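Local coordinates for protein dihydropyrimidinase (Brevibacillus agri, PDB 3SFW) that probably hydrolyses the ring amide bond of dihydropyrimidines and related cyclic substrates at a two-zinc centre, as a member of the amidohydrolase family, at residues H60-S71 with D315-Q324; G338-I348 with H409-F418. All coordinates share one frame; numbering follows the deposited sequence.

Contact 1 of 2, residues H60-S71 with D315-Q324; sequences HLDMPFGGTVTS and DHCPFNFSGQ. With ZN (zinc ion), chain F.
His60 and Asp315 meet at a zinc ion in the active site of the TIM-barrel amidohydrolase fold: the first lies just past strand 49-59, the second in the loop after strand 311-312. NE2 of His60 and OD1 of Asp315 each sit 2.1 Å from the metal, whose coordination is completed by His58 and the carboxylated Lys150. OD1 lies at the edge of the imidazole, close to its plane, while the carboxylate itself is turned 71° from the ring.

Next to the metal the packing is dense and buried. His60 N donates to His316 O (3.0 Å), tying the two loops together beside their metal ligands. The sulfur of Cys317 then fills the angle between the His60 ring, the Phe65 ring and the methyl of Thr70, with Met63 SD 3.9 Å from SG. Thr70 divides its branches: OG1 donates to His60 O and accepts from Met63 N. With OG1 between backbone N and carbonyl carbon (chi1 58°), CG2 of Thr70 falls on the Phe319 side, 3.6 Å from CZ. Just beyond, Ser71 N donates to Pro318 O (2.8 Å), and Ser71 OG bonds to Asn412 O.

The looser, outer side is a beta hairpin whose type I' turn, Phe65 to Thr68, carries Gly66 and Gly67 at positive phi. Gly67 and Val69 are exposed there, and the methyl of Thr68 lies against CD1 and CE1 of Phe319. Polar bonds take over from packing: the amide nitrogen of Gln324 serves both Thr68 OG1, at 2.9 Å in an almost straight bond, and Val69 O. The other end of that amide is fixed as well, for OE1 of Gln324 accepts a bond from Asn320 N, 2.9 Å away.

Contact 2 of 2, residues G338-I348 with H409-F418; sequences GGPIIEDRMTI and HHMNVDYNPF
Around Pro340 and Asn416, whose CA atoms stand 6.4 Å apart, an irregular stretch leading into helix 345-354 lies against an equally irregular loop between strands 393-403 and 422-432, a loop-on-loop contact of the amidohydrolase TIM-barrel fold. Glu343 anchors one end. Its chain is extended, with CG anti to the backbone N (chi1 -174°), and carries the carboxylate to His410: OE1 takes the backbone N through its syn lone pair at 2.7 Å, and OE2 receives ND1, nearly in the imidazole plane, in an almost straight bond. Met411 N adds a weak third bond to OE1.

Met411 lays its sulfur along Pro340, with SD 3.8 Å from CB. Farther round the proline ring, CG rests over a face of Tyr415 and CD meets CD of Pro417 at 3.6 Å.

Asn416 uses every polar atom of its amide. One ND2 hydrogen goes to Asp344 OD2 (3.1 Å), the other to His409 ND1, while OD1 accepts from Phe418 N in an Asx turn. His409 NE2 in turn donates to Val413 O, so both ring nitrogens are engaged and the imidazole's rotation is fixed. Pro417 CG lies against one face of Phe418; over the centre of the opposite face sits Ile348 CD1, 3.4 Å from the Phe418 ring centroid.

Overall arrangement
Contact 1 brings 60-71 to 315-324, and contact 2, which follows it in series along the chain, brings 338-348 to 409-418; both belong to the same amidohydrolase domain. Their centres are 13 Å apart and they touch directly: Phe321 N probably bonds to Asp414 OD1, and Ser322 N to Asp414 OD2. Within the chain, His316 ND1 also accepts from Ile341 N, while Asp72 meets both His316 and Asn412. Contact 1 holds zinc ligands, whereas in contact 2 the CA of Gly338 is about 8 Å from a zinc ion. The loops that carry zinc ligands His60 and Asp315 are thus joined, through contact 2, to helix 345-354.

Contact 1 of 2, residues H60-S71 with D315-Q324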
loop_
_atom_site.group_PDB
_atom_site.type_symbol
_atom_site.label_atom_id
_atom_site.label_comp_id
_atom_site.label_asym_id
_atom_site.label_seq_id
_atom_site.Cartn_x
_atom_site.Cartn_y
_atom_site.Cartn_z
ATOM N N HIS A 60 18.809 29.788 3.856
ATOM C CA HIS A 60 20.056 29.670 4.601
ATOM C C HIS A 60 20.956 30.867 4.256
ATOM O O HIS A 60 21.977 30.719 3.543
ATOM C CB HIS A 60 20.784 28.360 4.228
ATOM C CG HIS A 60 19.989 27.129 4.542
ATOM N ND1 HIS A 60 19.871 26.637 5.826
ATOM C CD2 HIS A 60 19.238 26.328 3.753
ATOM C CE1 HIS A 60 19.134 25.534 5.804
ATOM N NE2 HIS A 60 18.711 25.343 4.558
ATOM N N LEU A 61 20.548 32.059 4.694
ATOM C CA LEU A 61 21.335 33.255 4.359
ATOM C C LEU A 61 22.507 33.410 5.352
ATOM O O LEU A 61 22.343 33.213 6.571
ATOM C CB LEU A 61 20.428 34.494 4.440
ATOM C CG LEU A 61 19.148 34.419 3.595
ATOM C CD1 LEU A 61 18.420 35.785 3.632
ATOM C CD2 LEU A 61 19.524 34.083 2.118
ATOM N N ASP A 62 23.674 33.832 4.841
ATOM C CA ASP A 62 24.859 34.017 5.668
ATOM C C ASP A 62 25.146 32.814 6.542
ATOM O O ASP A 62 25.421 32.950 7.756
ATOM C CB ASP A 62 24.718 35.276 6.537
ATOM C CG ASP A 62 26.070 35.838 6.992
ATOM O OD1 ASP A 62 27.044 35.841 6.198
ATOM O OD2 ASP A 62 26.144 36.288 8.153
ATOM N N MET A 63 25.008 31.633 5.967
ATOM C CA MET A 63 25.108 30.400 6.736
ATOM C C MET A 63 26.539 29.851 6.657
ATOM O O MET A 63 27.063 29.616 5.570
ATOM C CB MET A 63 24.170 29.354 6.115
ATOM C CG MET A 63 24.227 27.974 6.846
ATOM S SD MET A 63 23.741 26.680 5.677
ATOM C CE MET A 63 23.606 25.249 6.688
ATOM N N PRO A 64 27.141 29.543 7.803
ATOM C CA PRO A 64 28.434 28.824 7.751
ATOM C C PRO A 64 28.228 27.339 7.439
ATOM O O PRO A 64 27.513 26.650 8.182
ATOM C CB PRO A 64 28.980 28.984 9.186
ATOM C CG PRO A 64 27.717 29.100 10.055
ATOM C CD PRO A 64 26.643 29.756 9.183
ATOM N N PHE A 65 28.844 26.845 6.375
ATOM C CA PHE A 65 28.584 25.447 5.909
ATOM C C PHE A 65 29.574 25.104 4.809
ATOM O O PHE A 65 30.039 25.999 4.093
ATOM C CB PHE A 65 27.146 25.346 5.355
ATOM C CG PHE A 65 26.651 23.924 5.088
ATOM C CD1 PHE A 65 26.604 22.964 6.111
ATOM C CD2 PHE A 65 25.949 23.671 3.908
ATOM C CE1 PHE A 65 25.991 21.724 5.897
ATOM C CE2 PHE A 65 25.336 22.432 3.672
ATOM C CZ PHE A 65 25.383 21.438 4.684
ATOM N N GLY A 66 29.923 23.824 4.711
ATOM C CA GLY A 66 30.666 23.320 3.549
ATOM C C GLY A 66 32.077 23.882 3.518
ATOM O O GLY A 66 32.671 23.999 2.457
ATOM N N GLY A 67 32.589 24.287 4.685
ATOM C CA GLY A 67 33.925 24.899 4.791
ATOM C C GLY A 67 33.965 26.357 4.397
ATOM O O GLY A 67 35.047 26.924 4.162
ATOM N N THR A 68 32.786 26.990 4.288
ATOM C CA THR A 68 32.744 28.393 3.800
ATOM C C THR A 68 31.455 29.033 4.314
ATOM O O THR A 68 30.957 28.614 5.373
ATOM C CB THR A 68 33.001 28.500 2.253
ATOM O OG1 THR A 68 32.995 29.874 1.831
ATOM C CG2 THR A 68 32.004 27.642 1.435
ATOM N N VAL A 69 30.990 30.098 3.678
ATOM C CA VAL A 69 29.749 30.787 4.141
ATOM C C VAL A 69 28.884 31.037 2.922
ATOM O O VAL A 69 29.405 31.425 1.893
ATOM C CB VAL A 69 30.062 32.109 4.834
ATOM C CG1 VAL A 69 28.773 32.867 5.242
ATOM C CG2 VAL A 69 30.925 31.846 6.065
ATOM N N THR A 70 27.552 30.865 3.025
ATOM C CA THR A 70 26.735 31.066 1.816
ATOM C C THR A 70 26.878 32.487 1.303
ATOM O O THR A 70 27.055 33.459 2.089
ATOM C CB THR A 70 25.234 30.682 1.999
ATOM O OG1 THR A 70 24.653 31.458 3.080
ATOM C CG2 THR A 70 25.099 29.252 2.298
ATOM N N SER A 71 26.737 32.651 -0.017
ATOM C CA SER A 71 27.201 33.871 -0.621
ATOM C C SER A 71 26.193 34.995 -0.580
ATOM O O SER A 71 26.560 36.117 -0.814
ATOM C CB SER A 71 27.667 33.651 -2.071
ATOM O OG SER A 71 26.578 33.299 -2.879
ATOM N N ASP A 315 15.126 26.180 -0.275
ATOM C CA ASP A 315 16.439 25.678 0.262
ATOM C C ASP A 315 17.569 26.538 -0.354
ATOM O O ASP A 315 18.646 26.041 -0.758
ATOM C CB ASP A 315 16.675 24.149 0.038
ATOM C CG ASP A 315 17.816 23.586 0.882
ATOM O OD1 ASP A 315 18.172 24.220 1.920
ATOM O OD2 ASP A 315 18.367 22.512 0.478
ATOM N N HIS A 316 17.341 27.839 -0.382
ATOM C CA HIS A 316 18.365 28.759 -0.930
ATOM C C HIS A 316 19.625 28.645 -0.061
ATOM O O HIS A 316 19.596 28.960 1.130
ATOM C CB HIS A 316 17.860 30.205 -0.863
ATOM C CG HIS A 316 18.787 31.181 -1.519
ATOM N ND1 HIS A 316 19.090 31.113 -2.866
ATOM C CD2 HIS A 316 19.449 32.250 -1.028
ATOM C CE1 HIS A 316 19.923 32.093 -3.173
ATOM N NE2 HIS A 316 20.168 32.791 -2.069
ATOM N N CYS A 317 20.739 28.233 -0.669
ATOM C CA CYS A 317 21.933 27.940 0.125
ATOM C C CYS A 317 23.119 28.150 -0.879
ATOM O O CYS A 317 23.793 27.193 -1.259
ATOM C CB CYS A 317 21.834 26.491 0.648
ATOM S SG CYS A 317 23.107 26.080 1.921
ATOM N N PRO A 318 23.317 29.401 -1.328
ATOM C CA PRO A 318 24.150 29.642 -2.522
ATOM C C PRO A 318 25.662 29.646 -2.226
ATOM O O PRO A 318 26.112 30.177 -1.190
ATOM C CB PRO A 318 23.681 31.024 -2.992
ATOM C CG PRO A 318 23.350 31.724 -1.660
ATOM C CD PRO A 318 22.611 30.625 -0.903
ATOM N N PHE A 319 26.428 29.073 -3.150
ATOM C CA PHE A 319 27.892 29.202 -3.132
ATOM C C PHE A 319 28.319 29.475 -4.559
ATOM O O PHE A 319 27.846 28.804 -5.496
ATOM C CB PHE A 319 28.512 27.883 -2.678
ATOM C CG PHE A 319 28.114 27.468 -1.285
ATOM C CD1 PHE A 319 28.747 28.034 -0.172
ATOM C CD2 PHE A 319 27.094 26.525 -1.081
ATOM C CE1 PHE A 319 28.350 27.689 1.135
ATOM C CE2 PHE A 319 26.709 26.131 0.243
ATOM C CZ PHE A 319 27.381 26.685 1.348
ATOM N N ASN A 320 29.218 30.432 -4.741
ATOM C CA ASN A 320 29.774 30.666 -6.059
ATOM C C ASN A 320 30.417 29.406 -6.641
ATOM O O ASN A 320 31.055 28.617 -5.945
ATOM C CB ASN A 320 30.826 31.782 -5.993
ATOM C CG ASN A 320 30.221 33.102 -5.694
ATOM O OD1 ASN A 320 29.525 33.668 -6.525
ATOM N ND2 ASN A 320 30.430 33.594 -4.462
ATOM N N PHE A 321 30.304 29.274 -7.950
ATOM C CA PHE A 321 30.981 28.218 -8.670
ATOM C C PHE A 321 32.493 28.425 -8.556
ATOM O O PHE A 321 33.225 27.495 -8.205
ATOM C CB PHE A 321 30.598 28.287 -10.136
ATOM C CG PHE A 321 31.192 27.154 -10.956
ATOM C CD1 PHE A 321 31.059 25.842 -10.549
ATOM C CD2 PHE A 321 31.896 27.423 -12.124
ATOM C CE1 PHE A 321 31.580 24.793 -11.307
ATOM C CE2 PHE A 321 32.402 26.374 -12.895
ATOM C CZ PHE A 321 32.245 25.070 -12.483
ATOM N N SER A 322 32.936 29.646 -8.816
ATOM C CA SER A 322 34.359 29.961 -8.659
ATOM C C SER A 322 34.716 30.094 -7.172
ATOM O O SER A 322 34.023 30.801 -6.383
ATOM C CB SER A 322 34.721 31.243 -9.416
ATOM O OG SER A 322 36.039 31.648 -9.105
ATOM N N GLY A 323 35.773 29.407 -6.770
ATOM C CA GLY A 323 36.251 29.533 -5.409
ATOM C C GLY A 323 35.530 28.586 -4.461
ATOM O O GLY A 323 36.161 27.695 -3.861
ATOM N N GLN A 324 34.203 28.761 -4.319
ATOM C CA GLN A 324 33.504 28.065 -3.276
ATOM C C GLN A 324 33.156 26.652 -3.714
ATOM O O GLN A 324 33.552 25.703 -3.067
ATOM C CB GLN A 324 32.235 28.845 -2.847
ATOM C CG GLN A 324 32.604 30.125 -2.105
ATOM C CD GLN A 324 31.387 30.849 -1.607
ATOM O OE1 GLN A 324 30.577 31.341 -2.405
ATOM N NE2 GLN A 324 31.238 30.919 -0.288
HETATM ZN ZN ZN F . 18.047 23.448 3.901
#

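Contact 2 of 2, residues G338-I348 with H409-F418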
loop_
_atom_site.group_PDB
_atom_site.type_symbol
_atom_site.label_atom_id
_atom_site.label_comp_id
_atom_site.label_asym_id
_atom_site.label_seq_id
_atom_site.Cartn_x
_atom_site.Cartn_y
_atom_site.Cartn_z
ATOM N N GLY A 338 24.471 23.096 -1.802
ATOM C CA GLY A 338 23.417 24.138 -1.833
ATOM C C GLY A 338 23.283 24.790 -3.181
ATOM O O GLY A 338 24.271 24.958 -3.919
ATOM N N GLY A 339 22.067 25.222 -3.504
ATOM C CA GLY A 339 21.844 25.956 -4.775
ATOM C C GLY A 339 21.273 27.360 -4.618
ATOM O O GLY A 339 20.749 27.697 -3.537
ATOM N N PRO A 340 21.361 28.205 -5.679
ATOM C CA PRO A 340 20.773 29.533 -5.660
ATOM C C PRO A 340 19.389 29.498 -6.214
ATOM O O PRO A 340 19.199 29.502 -7.440
ATOM C CB PRO A 340 21.715 30.386 -6.577
ATOM C CG PRO A 340 22.830 29.395 -7.052
ATOM C CD PRO A 340 22.186 27.996 -6.884
ATOM N N ILE A 341 18.421 29.397 -5.308
ATOM C CA ILE A 341 17.057 29.065 -5.680
ATOM C C ILE A 341 16.039 30.166 -5.253
ATOM O O ILE A 341 14.889 30.181 -5.712
ATOM C CB ILE A 341 16.653 27.685 -5.013
ATOM C CG1 ILE A 341 17.725 26.610 -5.188
ATOM C CG2 ILE A 341 15.275 27.178 -5.577
ATOM C CD1 ILE A 341 17.981 26.241 -6.690
ATOM N N ILE A 342 16.439 31.075 -4.377
ATOM C CA ILE A 342 15.422 31.959 -3.758
ATOM C C ILE A 342 14.660 32.816 -4.782
ATOM O O ILE A 342 13.458 33.063 -4.634
ATOM C CB ILE A 342 16.016 32.798 -2.625
ATOM C CG1 ILE A 342 14.917 33.249 -1.649
ATOM C CG2 ILE A 342 16.812 34.044 -3.184
ATOM C CD1 ILE A 342 15.550 33.875 -0.336
ATOM N N GLU A 343 15.356 33.275 -5.826
ATOM C CA GLU A 343 14.784 34.285 -6.663
ATOM C C GLU A 343 13.774 33.728 -7.676
ATOM O O GLU A 343 12.783 34.387 -8.011
ATOM C CB GLU A 343 15.896 35.015 -7.413
ATOM C CG GLU A 343 15.367 36.207 -8.217
ATOM C CD GLU A 343 16.474 37.172 -8.638
ATOM O OE1 GLU A 343 17.616 37.059 -8.132
ATOM O OE2 GLU A 343 16.176 38.063 -9.467
ATOM N N ASP A 344 13.964 32.482 -8.076
ATOM C CA ASP A 344 13.153 31.933 -9.183
ATOM C C ASP A 344 12.005 31.044 -8.740
ATOM O O ASP A 344 11.199 30.557 -9.596
ATOM C CB ASP A 344 14.046 31.266 -10.204
ATOM C CG ASP A 344 15.024 32.248 -10.798
ATOM O OD1 ASP A 344 14.567 33.344 -11.244
ATOM O OD2 ASP A 344 16.235 31.987 -10.692
ATOM N N ARG A 345 11.873 30.886 -7.421
ATOM C CA ARG A 345 10.856 29.941 -6.874
ATOM C C ARG A 345 9.443 30.272 -7.406
ATOM O O ARG A 345 8.729 29.359 -7.908
ATOM C CB ARG A 345 10.835 29.973 -5.323
ATOM C CG ARG A 345 9.721 29.068 -4.721
ATOM C CD ARG A 345 9.725 29.148 -3.163
ATOM N NE ARG A 345 9.415 30.496 -2.719
ATOM C CZ ARG A 345 8.367 30.831 -1.967
ATOM N NH1 ARG A 345 7.514 29.886 -1.541
ATOM N NH2 ARG A 345 8.166 32.124 -1.661
ATOM N N MET A 346 8.994 31.521 -7.241
ATOM C CA MET A 346 7.602 31.874 -7.604
ATOM C C MET A 346 7.384 31.691 -9.118
ATOM O O MET A 346 6.352 31.113 -9.552
ATOM C CB MET A 346 7.288 33.318 -7.219
ATOM C CG MET A 346 7.279 33.583 -5.710
ATOM S SD MET A 346 5.872 32.825 -4.897
ATOM C CE MET A 346 4.578 33.944 -5.330
ATOM N N THR A 347 8.294 32.258 -9.928
ATOM C CA THR A 347 8.104 32.217 -11.398
ATOM C C THR A 347 8.139 30.798 -11.972
ATOM O O THR A 347 7.296 30.445 -12.812
ATOM C CB THR A 347 9.110 33.095 -12.172
ATOM O OG1 THR A 347 8.907 34.466 -11.798
ATOM C CG2 THR A 347 8.816 32.980 -13.699
ATOM N N ILE A 348 9.028 29.961 -11.457
ATOM C CA ILE A 348 9.080 28.565 -11.905
ATOM C C ILE A 348 7.784 27.826 -11.575
ATOM O O ILE A 348 7.254 27.096 -12.409
ATOM C CB ILE A 348 10.301 27.842 -11.342
ATOM C CG1 ILE A 348 11.561 28.454 -12.006
ATOM C CG2 ILE A 348 10.227 26.335 -11.575
ATOM C CD1 ILE A 348 12.860 27.876 -11.452
ATOM N N HIS A 409 19.750 38.140 -12.839
ATOM C CA HIS A 409 19.311 37.819 -11.462
ATOM C C HIS A 409 19.918 38.773 -10.408
ATOM O O HIS A 409 20.767 39.628 -10.727
ATOM C CB HIS A 409 19.418 36.296 -11.112
ATOM C CG HIS A 409 20.804 35.794 -10.775
ATOM N ND1 HIS A 409 21.119 34.446 -10.808
ATOM C CD2 HIS A 409 21.895 36.415 -10.254
ATOM C CE1 HIS A 409 22.346 34.261 -10.351
ATOM N NE2 HIS A 409 22.836 35.438 -9.996
ATOM N N HIS A 410 19.446 38.674 -9.176
ATOM C CA HIS A 410 19.900 39.587 -8.115
ATOM C C HIS A 410 20.557 38.864 -6.943
ATOM O O HIS A 410 21.008 39.516 -5.971
ATOM C CB HIS A 410 18.727 40.456 -7.647
ATOM C CG HIS A 410 18.068 41.211 -8.760
ATOM N ND1 HIS A 410 17.167 40.607 -9.620
ATOM C CD2 HIS A 410 18.209 42.493 -9.190
ATOM C CE1 HIS A 410 16.762 41.496 -10.519
ATOM N NE2 HIS A 410 17.410 42.633 -10.307
ATOM N N MET A 411 20.598 37.522 -7.001
ATOM C CA MET A 411 21.313 36.742 -5.979
ATOM C C MET A 411 22.824 37.002 -6.084
ATOM O O MET A 411 23.338 37.200 -7.203
ATOM C CB MET A 411 21.017 35.247 -6.135
ATOM C CG MET A 411 19.521 34.934 -5.940
ATOM S SD MET A 411 19.150 33.236 -6.370
ATOM C CE MET A 411 19.379 33.315 -8.195
ATOM N N ASN A 412 23.490 37.150 -4.935
ATOM C CA ASN A 412 24.916 37.463 -4.974
ATOM C C ASN A 412 25.713 36.170 -5.212
ATOM O O ASN A 412 26.408 35.690 -4.316
ATOM C CB ASN A 412 25.364 38.190 -3.693
ATOM C CG ASN A 412 26.774 38.769 -3.811
ATOM O OD1 ASN A 412 27.315 38.882 -4.925
ATOM N ND2 ASN A 412 27.418 39.002 -2.676
ATOM N N VAL A 413 25.634 35.634 -6.446
ATOM C CA VAL A 413 26.263 34.351 -6.785
ATOM C C VAL A 413 26.521 34.359 -8.278
ATOM O O VAL A 413 25.797 34.997 -9.024
ATOM C CB VAL A 413 25.325 33.142 -6.466
ATOM C CG1 VAL A 413 26.119 31.827 -6.367
ATOM C CG2 VAL A 413 24.586 33.388 -5.171
ATOM N N ASP A 414 27.581 33.666 -8.713
ATOM C CA ASP A 414 28.055 33.790 -10.107
ATOM C C ASP A 414 27.429 32.833 -11.097
ATOM O O ASP A 414 27.914 32.722 -12.224
ATOM C CB ASP A 414 29.585 33.630 -10.168
ATOM C CG ASP A 414 30.059 32.305 -9.627
ATOM O OD1 ASP A 414 29.230 31.428 -9.362
ATOM O OD2 ASP A 414 31.292 32.051 -9.593
ATOM N N TYR A 415 26.355 32.148 -10.714
ATOM C CA TYR A 415 25.671 31.320 -11.696
ATOM C C TYR A 415 24.239 31.178 -11.279
ATOM O O TYR A 415 23.871 31.473 -10.130
ATOM C CB TYR A 415 26.328 29.911 -11.862
ATOM C CG TYR A 415 26.071 28.931 -10.724
ATOM C CD1 TYR A 415 26.768 29.024 -9.530
ATOM C CD2 TYR A 415 25.049 27.974 -10.823
ATOM C CE1 TYR A 415 26.506 28.183 -8.459
ATOM C CE2 TYR A 415 24.804 27.081 -9.805
ATOM C CZ TYR A 415 25.546 27.186 -8.614
ATOM O OH TYR A 415 25.284 26.341 -7.572
ATOM N N ASN A 416 23.429 30.724 -12.227
ATOM C CA ASN A 416 22.035 30.382 -11.912
ATOM C C ASN A 416 21.783 28.982 -12.433
ATOM O O ASN A 416 22.080 28.688 -13.613
ATOM C CB ASN A 416 21.134 31.388 -12.596
ATOM C CG ASN A 416 19.681 31.264 -12.157
ATOM O OD1 ASN A 416 19.066 30.216 -12.347
ATOM N ND2 ASN A 416 19.147 32.327 -11.552
ATOM N N PRO A 417 21.301 28.073 -11.566
ATOM C CA PRO A 417 21.130 26.682 -12.007
ATOM C C PRO A 417 20.032 26.500 -13.050
ATOM O O PRO A 417 19.989 25.468 -13.714
ATOM C CB PRO A 417 20.790 25.922 -10.703
ATOM C CG PRO A 417 20.096 27.013 -9.839
ATOM C CD PRO A 417 20.801 28.317 -10.192
ATOM N N PHE A 418 19.176 27.510 -13.201
ATOM C CA PHE A 418 18.181 27.530 -14.233
ATOM C C PHE A 418 18.593 28.323 -15.485
ATOM O O PHE A 418 17.746 28.703 -16.281
ATOM C CB PHE A 418 16.842 28.081 -13.667
ATOM C CG PHE A 418 16.435 27.425 -12.374
ATOM C CD1 PHE A 418 16.049 26.079 -12.353
ATOM C CD2 PHE A 418 16.536 28.129 -11.136
ATOM C CE1 PHE A 418 15.692 25.429 -11.119
ATOM C CE2 PHE A 418 16.187 27.489 -9.917
ATOM C CZ PHE A 418 15.765 26.157 -9.902
HETATM O O HOH W 1 25.010 27.440 -5.000
#